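Long-range contact in proton-dependent oligopeptide transporter family protein (Xanthomonas campestris, PDB 6EI3), which probably couples proton movement across the membrane to the uptake of small peptides, as a POT-family member of the major facilitator superfamily: residues R291-P301 against A486-Y497. Numbering follows the deposited sequence.
Sequences RVLVIFALVTP and AALAFGLYARRY. With 78M ((2S)-2,3-dihydroxypropyl(7Z)-pentadec-7-enoate), chain O; 78M ((2S)-2,3-dihydroxypropyl(7Z)-pentadec-7-enoate), chain C; 78M ((2S)-2,3-dihydroxypropyl(7Z)-pentadec-7-enoate), chain J.
The helix through Arg291-Pro301 and the helix segment 486-495 run antiparallel, their axes 9.0 Å apart at closest approach and 163° between directions, with Leu298 and Phe490 closest in register. Tyr493 reaches across to the other helix, its CG anti to the backbone N (chi1 -176°), which carries the ring over the gap to Val294, Ile295 and a lipid hydroxyl. Val294 lays CG1 over one ring face, a CH-pi contact 3.7 Å from the ring centroid, while Ile295 meets the ring with CG1, 3.6 Å from Tyr493 CE2. The phenol oxygen then shares a hydrogen bond with the glycerol hydroxyl O21 of a bound monoacylglycerol (78M, chain O), Tyr493 OH to O21 2.7 Å, near the ring plane. That lipid continues along the helix past Val294, Ala297 and Pro301. Further along, Tyr497 places its ring so that Ile295 CD1 sits over a face, 4.2 Å from the centroid, and the extended chain of Arg291 passes with CD 3.9 Å from Tyr497 CE1; the Tyr497 hydroxyl is hydrogen-bonded to Gln424. One turn before Tyr493, Phe490 CE2 meets Ile295 O at the ring edge, Ile295 CG2, and Val299 CG2 at 3.6 Å. Met367, Thr368 and Ile371 of helix 363-389 also touch this ring. Leu298 forks over the second helix, CD1 against Tyr493 CB and CD2 against Ala489 CB. At the far end Ala486 CB packs against the ring of Pro301, 3.6 Å from Pro301 CG. Away from this interface, lipids also line the second helix, a poorly ordered Arg495 side chain approaching O19 of one. Aromatic rings bridging nearly antiparallel, lipid-flanked helices thus form an apolar transmembrane helix pair in the C-terminal half of this major facilitator superfamily transporter.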
ATOM      1  N   ARG A 291       9.503  16.696  -5.680  1.00 40.47           N
ATOM      2  CA  ARG A 291       8.321  17.396  -5.175  1.00 40.09           C
ATOM      3  C   ARG A 291       7.198  16.387  -4.933  1.00 41.94           C
ATOM      4  O   ARG A 291       6.495  16.493  -3.935  1.00 40.51           O
ATOM      5  CB  ARG A 291       7.869  18.479  -6.156  1.00 39.14           C
ATOM      6  CG  ARG A 291       8.789  19.678  -6.176  1.00 39.10           C
ATOM      7  CD  ARG A 291       8.103  20.818  -6.885  1.00 49.34           C
ATOM      8  NE  ARG A 291       9.042  21.858  -7.299  1.00 53.35           N
ATOM      9  CZ  ARG A 291       9.528  21.976  -8.528  1.00 69.31           C
ATOM     10  NH1 ARG A 291       9.177  21.112  -9.476  1.00 55.53           N
ATOM     11  NH2 ARG A 291      10.361  22.964  -8.823  1.00 57.77           N
ATOM     12  N   VAL A 292       7.081  15.371  -5.816  1.00 39.59           N
ATOM     13  CA  VAL A 292       6.111  14.265  -5.726  1.00 38.38           C
ATOM     14  C   VAL A 292       6.388  13.424  -4.486  1.00 41.48           C
ATOM     15  O   VAL A 292       5.449  13.043  -3.779  1.00 41.59           O
ATOM     16  CB  VAL A 292       6.085  13.414  -7.031  1.00 41.95           C
ATOM     17  CG1 VAL A 292       5.568  11.992  -6.784  1.00 41.10           C
ATOM     18  CG2 VAL A 292       5.269  14.106  -8.108  1.00 41.87           C
ATOM     19  N   LEU A 293       7.673  13.143  -4.217  1.00 38.15           N
ATOM     20  CA  LEU A 293       8.114  12.379  -3.055  1.00 37.82           C
ATOM     21  C   LEU A 293       7.634  13.050  -1.757  1.00 40.66           C
ATOM     22  O   LEU A 293       7.219  12.338  -0.838  1.00 40.54           O
ATOM     23  CB  LEU A 293       9.654  12.163  -3.071  1.00 38.99           C
ATOM     24  CG  LEU A 293      10.293  11.404  -1.873  1.00 44.63           C
ATOM     25  CD1 LEU A 293       9.809   9.956  -1.775  1.00 43.72           C
ATOM     26  CD2 LEU A 293      11.817  11.435  -1.952  1.00 50.02           C
ATOM     27  N   VAL A 294       7.636  14.409  -1.704  1.00 35.67           N
ATOM     28  CA  VAL A 294       7.133  15.154  -0.543  1.00 34.87           C
ATOM     29  C   VAL A 294       5.609  14.958  -0.408  1.00 36.05           C
ATOM     30  O   VAL A 294       5.140  14.633   0.685  1.00 35.39           O
ATOM     31  CB  VAL A 294       7.556  16.643  -0.524  1.00 39.56           C
ATOM     32  CG1 VAL A 294       6.952  17.370   0.679  1.00 39.48           C
ATOM     33  CG2 VAL A 294       9.075  16.762  -0.492  1.00 40.55           C
ATOM     34  N   ILE A 295       4.855  15.131  -1.517  1.00 30.53           N
ATOM     35  CA  ILE A 295       3.403  14.911  -1.559  1.00 29.63           C
ATOM     36  C   ILE A 295       3.089  13.472  -1.072  1.00 31.91           C
ATOM     37  O   ILE A 295       2.226  13.299  -0.204  1.00 30.42           O
ATOM     38  CB  ILE A 295       2.859  15.231  -2.985  1.00 32.21           C
ATOM     39  CG1 ILE A 295       2.790  16.754  -3.192  1.00 34.10           C
ATOM     40  CG2 ILE A 295       1.493  14.603  -3.247  1.00 30.11           C
ATOM     41  CD1 ILE A 295       3.226  17.241  -4.553  1.00 41.37           C
ATOM     42  N   PHE A 296       3.821  12.461  -1.602  1.00 28.83           N
ATOM     43  CA  PHE A 296       3.666  11.046  -1.210  1.00 28.27           C
ATOM     44  C   PHE A 296       3.971  10.820   0.276  1.00 32.45           C
ATOM     45  O   PHE A 296       3.230  10.108   0.934  1.00 31.90           O
ATOM     46  CB  PHE A 296       4.527  10.105  -2.085  1.00 29.61           C
ATOM     47  CG  PHE A 296       4.015   9.805  -3.485  1.00 30.12           C
ATOM     48  CD1 PHE A 296       2.888  10.453  -3.995  1.00 31.23           C
ATOM     49  CD2 PHE A 296       4.662   8.879  -4.293  1.00 30.46           C
ATOM     50  CE1 PHE A 296       2.432  10.188  -5.293  1.00 30.94           C
ATOM     51  CE2 PHE A 296       4.207   8.620  -5.593  1.00 32.31           C
ATOM     52  CZ  PHE A 296       3.096   9.272  -6.079  1.00 29.70           C
ATOM     53  N   ALA A 297       5.025  11.453   0.807  1.00 29.69           N
ATOM     54  CA  ALA A 297       5.404  11.331   2.229  1.00 30.05           C
ATOM     55  C   ALA A 297       4.261  11.796   3.149  1.00 32.05           C
ATOM     56  O   ALA A 297       3.977  11.177   4.181  1.00 29.67           O
ATOM     57  CB  ALA A 297       6.675  12.145   2.508  1.00 31.35           C
ATOM     58  N   LEU A 298       3.598  12.879   2.747  1.00 29.00           N
ATOM     59  CA  LEU A 298       2.492  13.498   3.476  1.00 28.98           C
ATOM     60  C   LEU A 298       1.190  12.724   3.387  1.00 29.56           C
ATOM     61  O   LEU A 298       0.278  12.977   4.173  1.00 29.73           O
ATOM     62  CB  LEU A 298       2.325  14.955   3.009  1.00 30.41           C
ATOM     63  CG  LEU A 298       3.452  15.888   3.430  1.00 36.14           C
ATOM     64  CD1 LEU A 298       3.354  17.236   2.718  1.00 37.97           C
ATOM     65  CD2 LEU A 298       3.468  16.082   4.945  1.00 39.90           C
ATOM     66  N   VAL A 299       1.108  11.787   2.434  1.00 25.02           N
ATOM     67  CA  VAL A 299      -0.024  10.883   2.210  1.00 24.39           C
ATOM     68  C   VAL A 299       0.138   9.590   3.040  1.00 27.51           C
ATOM     69  O   VAL A 299      -0.858   8.920   3.298  1.00 27.18           O
ATOM     70  CB  VAL A 299      -0.240  10.600   0.683  1.00 27.85           C
ATOM     71  CG1 VAL A 299      -1.063   9.329   0.431  1.00 27.86           C
ATOM     72  CG2 VAL A 299      -0.921  11.790   0.018  1.00 27.71           C
ATOM     73  N   THR A 300       1.370   9.236   3.460  1.00 23.55           N
ATOM     74  CA  THR A 300       1.615   7.992   4.242  1.00 23.70           C
ATOM     75  C   THR A 300       0.632   7.816   5.440  1.00 27.87           C
ATOM     76  O   THR A 300       0.175   6.696   5.608  1.00 26.82           O
ATOM     77  CB  THR A 300       3.092   7.835   4.678  1.00 30.36           C
ATOM     78  OG1 THR A 300       3.468   8.924   5.532  1.00 31.21           O
ATOM     79  CG2 THR A 300       4.041   7.737   3.507  1.00 28.62           C
ATOM     80  N   PRO A 301       0.207   8.866   6.217  1.00 26.61           N
ATOM     81  CA  PRO A 301      -0.767   8.627   7.309  1.00 26.07           C
ATOM     82  C   PRO A 301      -2.112   8.135   6.795  1.00 30.22           C
ATOM     83  O   PRO A 301      -2.796   7.429   7.525  1.00 29.72           O
ATOM     84  CB  PRO A 301      -0.893  10.004   7.955  1.00 28.20           C
ATOM     85  CG  PRO A 301       0.457  10.647   7.680  1.00 32.46           C
ATOM     86  CD  PRO A 301       0.644  10.280   6.243  1.00 27.87           C
ATOM     87  N   ALA A 486      -1.892  15.493   9.304  1.00 31.68           N
ATOM     88  CA  ALA A 486      -1.359  15.178   7.977  1.00 31.26           C
ATOM     89  C   ALA A 486      -2.107  15.970   6.933  1.00 33.83           C
ATOM     90  O   ALA A 486      -1.462  16.523   6.055  1.00 33.65           O
ATOM     91  CB  ALA A 486      -1.489  13.694   7.687  1.00 30.85           C
ATOM     92  N   ALA A 487      -3.454  16.073   7.050  1.00 29.85           N
ATOM     93  CA  ALA A 487      -4.298  16.840   6.125  1.00 30.30           C
ATOM     94  C   ALA A 487      -3.866  18.299   6.126  1.00 36.47           C
ATOM     95  O   ALA A 487      -3.745  18.904   5.060  1.00 36.23           O
ATOM     96  CB  ALA A 487      -5.757  16.741   6.537  1.00 30.69           C
ATOM     97  N   LEU A 488      -3.598  18.844   7.330  1.00 34.54           N
ATOM     98  CA  LEU A 488      -3.143  20.214   7.513  1.00 34.83           C
ATOM     99  C   LEU A 488      -1.770  20.413   6.857  1.00 37.33           C
ATOM    100  O   LEU A 488      -1.616  21.360   6.097  1.00 35.82           O
ATOM    101  CB  LEU A 488      -3.129  20.611   9.020  1.00 36.07           C
ATOM    102  CG  LEU A 488      -2.552  22.000   9.356  1.00 42.81           C
ATOM    103  CD1 LEU A 488      -3.417  23.123   8.796  1.00 43.50           C
ATOM    104  CD2 LEU A 488      -2.356  22.171  10.867  1.00 46.18           C
ATOM    105  N   ALA A 489      -0.795  19.511   7.124  1.00 34.69           N
ATOM    106  CA  ALA A 489       0.562  19.615   6.555  1.00 34.97           C
ATOM    107  C   ALA A 489       0.507  19.473   5.035  1.00 36.38           C
ATOM    108  O   ALA A 489       1.103  20.282   4.331  1.00 35.99           O
ATOM    109  CB  ALA A 489       1.485  18.573   7.167  1.00 35.41           C
ATOM    110  N   PHE A 490      -0.283  18.508   4.530  1.00 31.61           N
ATOM    111  CA  PHE A 490      -0.490  18.321   3.089  1.00 30.14           C
ATOM    112  C   PHE A 490      -1.036  19.609   2.445  1.00 32.36           C
ATOM    113  O   PHE A 490      -0.503  20.060   1.445  1.00 30.67           O
ATOM    114  CB  PHE A 490      -1.446  17.140   2.808  1.00 30.23           C
ATOM    115  CG  PHE A 490      -1.504  16.736   1.349  1.00 30.10           C
ATOM    116  CD1 PHE A 490      -2.311  17.423   0.451  1.00 32.55           C
ATOM    117  CD2 PHE A 490      -0.750  15.671   0.877  1.00 31.72           C
ATOM    118  CE1 PHE A 490      -2.338  17.071  -0.904  1.00 33.21           C
ATOM    119  CE2 PHE A 490      -0.788  15.307  -0.471  1.00 33.72           C
ATOM    120  CZ  PHE A 490      -1.590  16.005  -1.352  1.00 32.12           C
ATOM    121  N   GLY A 491      -2.089  20.166   3.025  1.00 31.20           N
ATOM    122  CA  GLY A 491      -2.762  21.363   2.525  1.00 32.61           C
ATOM    123  C   GLY A 491      -1.877  22.583   2.438  1.00 40.27           C
ATOM    124  O   GLY A 491      -2.001  23.372   1.489  1.00 40.20           O
ATOM    125  N   LEU A 492      -0.977  22.751   3.432  1.00 38.92           N
ATOM    126  CA  LEU A 492      -0.055  23.891   3.455  1.00 41.17           C
ATOM    127  C   LEU A 492       1.013  23.726   2.379  1.00 42.45           C
ATOM    128  O   LEU A 492       1.374  24.701   1.727  1.00 42.40           O
ATOM    129  CB  LEU A 492       0.559  24.100   4.852  1.00 42.64           C
ATOM    130  CG  LEU A 492      -0.423  24.529   5.971  1.00 48.60           C
ATOM    131  CD1 LEU A 492       0.168  24.252   7.350  1.00 49.00           C
ATOM    132  CD2 LEU A 492      -0.797  26.005   5.858  1.00 53.20           C
ATOM    133  N   TYR A 493       1.468  22.482   2.153  1.00 37.46           N
ATOM    134  CA  TYR A 493       2.434  22.170   1.098  1.00 37.51           C
ATOM    135  C   TYR A 493       1.767  22.360  -0.294  1.00 40.06           C
ATOM    136  O   TYR A 493       2.349  23.002  -1.166  1.00 39.04           O
ATOM    137  CB  TYR A 493       3.002  20.741   1.250  1.00 37.41           C
ATOM    138  CG  TYR A 493       4.069  20.443   0.218  1.00 39.86           C
ATOM    139  CD1 TYR A 493       5.377  20.903   0.383  1.00 43.69           C
ATOM    140  CD2 TYR A 493       3.750  19.805  -0.979  1.00 39.53           C
ATOM    141  CE1 TYR A 493       6.349  20.687  -0.596  1.00 45.26           C
ATOM    142  CE2 TYR A 493       4.711  19.590  -1.965  1.00 40.26           C
ATOM    143  CZ  TYR A 493       6.013  20.008  -1.758  1.00 50.45           C
ATOM    144  OH  TYR A 493       6.947  19.776  -2.736  1.00 54.63           O
ATOM    145  N   ALA A 494       0.540  21.823  -0.458  1.00 36.61           N
ATOM    146  CA  ALA A 494      -0.285  21.906  -1.668  1.00 36.59           C
ATOM    147  C   ALA A 494      -0.539  23.354  -2.068  1.00 41.68           C
ATOM    148  O   ALA A 494      -0.469  23.676  -3.253  1.00 41.70           O
ATOM    149  CB  ALA A 494      -1.608  21.173  -1.460  1.00 35.97           C
ATOM    150  N   ARG A 495      -0.758  24.242  -1.073  1.00 39.14           N
ATOM    151  CA  ARG A 495      -0.981  25.668  -1.291  1.00 40.40           C
ATOM    152  C   ARG A 495       0.145  26.323  -2.122  1.00 45.11           C
ATOM    153  O   ARG A 495      -0.141  27.139  -2.990  1.00 45.96           O
ATOM    154  CB  ARG A 495      -1.186  26.395   0.060  1.00 44.01           C
ATOM    155  CG  ARG A 495      -1.242  27.928   0.009  1.00 55.78           C
ATOM    156  CD  ARG A 495      -2.507  28.464  -0.653  1.00 73.29           C
ATOM    157  NE  ARG A 495      -2.554  29.930  -0.665  1.00 88.69           N
ATOM    158  CZ  ARG A 495      -3.587  30.641  -1.109  1.00105.63           C
ATOM    159  NH1 ARG A 495      -4.669  30.034  -1.581  1.00 96.16           N
ATOM    160  NH2 ARG A 495      -3.547  31.967  -1.079  1.00 92.54           N
ATOM    161  N   ARG A 496       1.402  25.950  -1.865  1.00 41.62           N
ATOM    162  CA  ARG A 496       2.563  26.513  -2.549  1.00 42.59           C
ATOM    163  C   ARG A 496       3.007  25.692  -3.760  1.00 42.55           C
ATOM    164  O   ARG A 496       3.947  26.082  -4.453  1.00 42.55           O
ATOM    165  CB  ARG A 496       3.719  26.728  -1.552  1.00 47.83           C
ATOM    166  CG  ARG A 496       3.425  27.825  -0.523  1.00 65.59           C
ATOM    167  CD  ARG A 496       4.402  27.825   0.637  1.00 81.77           C
ATOM    168  NE  ARG A 496       3.869  28.553   1.792  1.00 97.95           N
ATOM    169  CZ  ARG A 496       4.049  29.853   2.019  1.00116.75           C
ATOM    170  NH1 ARG A 496       4.761  30.591   1.175  1.00104.38           N
ATOM    171  NH2 ARG A 496       3.518  30.424   3.092  1.00105.30           N
ATOM    172  N   TYR A 497       2.328  24.564  -4.026  1.00 36.59           N
ATOM    173  CA  TYR A 497       2.679  23.728  -5.163  1.00 34.52           C
ATOM    174  C   TYR A 497       2.243  24.363  -6.488  1.00 34.66           C
ATOM    175  O   TYR A 497       1.102  24.766  -6.625  1.00 35.33           O
ATOM    176  CB  TYR A 497       2.124  22.303  -5.021  1.00 33.86           C
ATOM    177  CG  TYR A 497       2.619  21.390  -6.121  1.00 34.01           C
ATOM    178  CD1 TYR A 497       3.869  20.785  -6.040  1.00 35.79           C
ATOM    179  CD2 TYR A 497       1.854  21.165  -7.267  1.00 33.18           C
ATOM    180  CE1 TYR A 497       4.334  19.954  -7.055  1.00 36.14           C
ATOM    181  CE2 TYR A 497       2.319  20.351  -8.295  1.00 32.61           C
ATOM    182  CZ  TYR A 497       3.566  19.760  -8.191  1.00 37.29           C
ATOM    183  OH  TYR A 497       4.038  18.973  -9.200  1.00 35.96           O
TER
HETATM  184  O21 78M O 614       9.164  21.296  -2.292  1.00 83.47           O
HETATM  185  C20 78M O 614      10.192  20.383  -2.641  1.00 84.03           C
HETATM  186  C18 78M O 614      10.881  19.839  -1.412  1.00 85.43           C
HETATM  187  O19 78M O 614      11.434  20.910  -0.644  1.00 87.76           O
HETATM  188  C17 78M O 614      11.963  18.844  -1.751  1.00 86.92           C
HETATM  189  O2  78M O 614      12.204  18.091  -0.539  1.00 88.32           O
HETATM  190  C1  78M O 614      12.893  16.947  -0.633  1.00 89.09           C
HETATM  191  O1  78M O 614      13.465  16.583  -1.628  1.00 89.50           O
HETATM  192  C2  78M O 614      12.847  16.177   0.655  1.00 89.28           C
HETATM  193  C3  78M O 614      12.171  14.819   0.517  1.00 88.35           C
HETATM  194  C4  78M O 614      11.281  14.475   1.704  1.00 88.15           C
HETATM  195  C5  78M O 614      11.739  13.278   2.521  1.00 88.50           C
HETATM  196  C6  78M O 614      11.383  11.912   1.920  1.00 88.16           C
HETATM  197  C7  78M O 614      10.238  11.262   2.627  1.00 87.45           C
HETATM  198  C8  78M O 614      10.290  10.193   3.404  1.00 86.93           C
HETATM  199  C9  78M O 614       9.128   9.557   4.111  1.00 85.51           C
HETATM  200  C10 78M O 614       8.906  10.182   5.492  1.00 86.00           C
HETATM  201  C11 78M O 614       7.463  10.540   5.802  1.00 84.24           C
HETATM  202  C12 78M O 614       7.327  11.744   6.726  1.00 83.89           C
HETATM  203  C13 78M O 614       5.909  12.255   6.940  1.00 81.29           C
HETATM  204  C15 78M O 614       3.833  12.180   8.357  1.00 77.48           C
HETATM  205  C14 78M O 614       5.093  11.469   7.950  1.00 78.32           C
HETATM  206  O21 78M C 602      -7.506  27.122  -0.899  1.00 98.34           O
HETATM  207  C20 78M C 602      -6.322  26.816  -0.174  1.00 97.54           C
HETATM  208  C18 78M C 602      -6.640  26.463   1.261  1.00 96.85           C
HETATM  209  O19 78M C 602      -7.246  27.585   1.910  1.00 99.14           O
HETATM  210  C17 78M C 602      -5.422  26.023   2.039  1.00 95.67           C
HETATM  211  O2  78M C 602      -5.943  25.625   3.331  1.00 93.58           O
HETATM  212  C1  78M C 602      -5.261  24.722   4.048  1.00 88.61           C
HETATM  213  O1  78M C 602      -4.236  24.210   3.686  1.00 88.48           O
HETATM  214  C2  78M C 602      -5.936  24.453   5.362  1.00 83.99           C
HETATM  215  C3  78M C 602      -5.863  23.005   5.827  1.00 77.84           C
HETATM  216  C4  78M C 602      -6.731  22.056   5.010  1.00 72.76           C
HETATM  217  C5  78M C 602      -7.797  21.303   5.797  1.00 68.93           C
HETATM  218  C6  78M C 602      -7.254  20.244   6.753  1.00 66.05           C
HETATM  219  C7  78M C 602      -8.331  19.490   7.470  1.00 65.60           C
HETATM  220  C8  78M C 602      -8.673  19.578   8.747  1.00 67.92           C
HETATM  221  C9  78M C 602      -8.084  20.482   9.794  1.00 71.48           C
HETATM  222  C10 78M C 602      -7.146  19.753  10.748  1.00 72.11           C
HETATM  223  C11 78M C 602      -6.452  20.665  11.753  1.00 73.32           C
HETATM  224  C12 78M C 602      -5.470  19.961  12.688  1.00 73.55           C
HETATM  225  C13 78M C 602      -6.099  19.249  13.884  1.00 72.12           C
HETATM  226  C15 78M C 602      -5.794  17.594  15.769  1.00 68.87           C
HETATM  227  C14 78M C 602      -5.117  18.448  14.721  1.00 70.27           C
HETATM  228  O21 78M J 609      -4.627  27.589  -5.846  1.00 94.87           O
HETATM  229  C20 78M J 609      -3.987  26.443  -5.304  1.00 92.50           C
HETATM  230  C18 78M J 609      -4.598  26.056  -3.978  1.00 90.44           C
HETATM  231  O19 78M J 609      -4.529  27.163  -3.073  1.00 93.12           O
HETATM  232  C17 78M J 609      -3.935  24.841  -3.373  1.00 86.01           C
HETATM  233  O2  78M J 609      -4.617  24.570  -2.125  1.00 83.17           O
HETATM  234  C1  78M J 609      -4.925  23.297  -1.844  1.00 78.59           C
HETATM  235  O1  78M J 609      -4.756  22.380  -2.605  1.00 78.04           O
HETATM  236  C2  78M J 609      -5.498  23.168  -0.460  1.00 74.06           C
HETATM  237  C3  78M J 609      -6.658  22.187  -0.379  1.00 67.86           C
HETATM  238  C4  78M J 609      -7.571  22.411   0.808  1.00 66.08           C
HETATM  239  C5  78M J 609      -8.887  21.670   0.671  1.00 67.63           C
HETATM  240  C6  78M J 609      -9.766  21.701   1.918  1.00 71.19           C
HETATM  241  C7  78M J 609     -11.122  21.112   1.649  1.00 73.27           C
HETATM  242  C8  78M J 609     -11.978  20.578   2.517  1.00 74.86           C
HETATM  243  C9  78M J 609     -11.814  20.419   4.006  1.00 75.23           C
HETATM  244  C10 78M J 609     -11.477  18.985   4.426  1.00 73.69           C
HETATM  245  C11 78M J 609     -12.667  18.019   4.512  1.00 73.62           C
HETATM  246  C12 78M J 609     -13.510  18.097   5.786  1.00 74.94           C
HETATM  247  C13 78M J 609     -12.782  17.721   7.071  1.00 74.74           C
HETATM  248  C15 78M J 609     -12.668  17.970   9.577  1.00 75.63           C
HETATM  249  C14 78M J 609     -13.541  18.031   8.345  1.00 75.80           C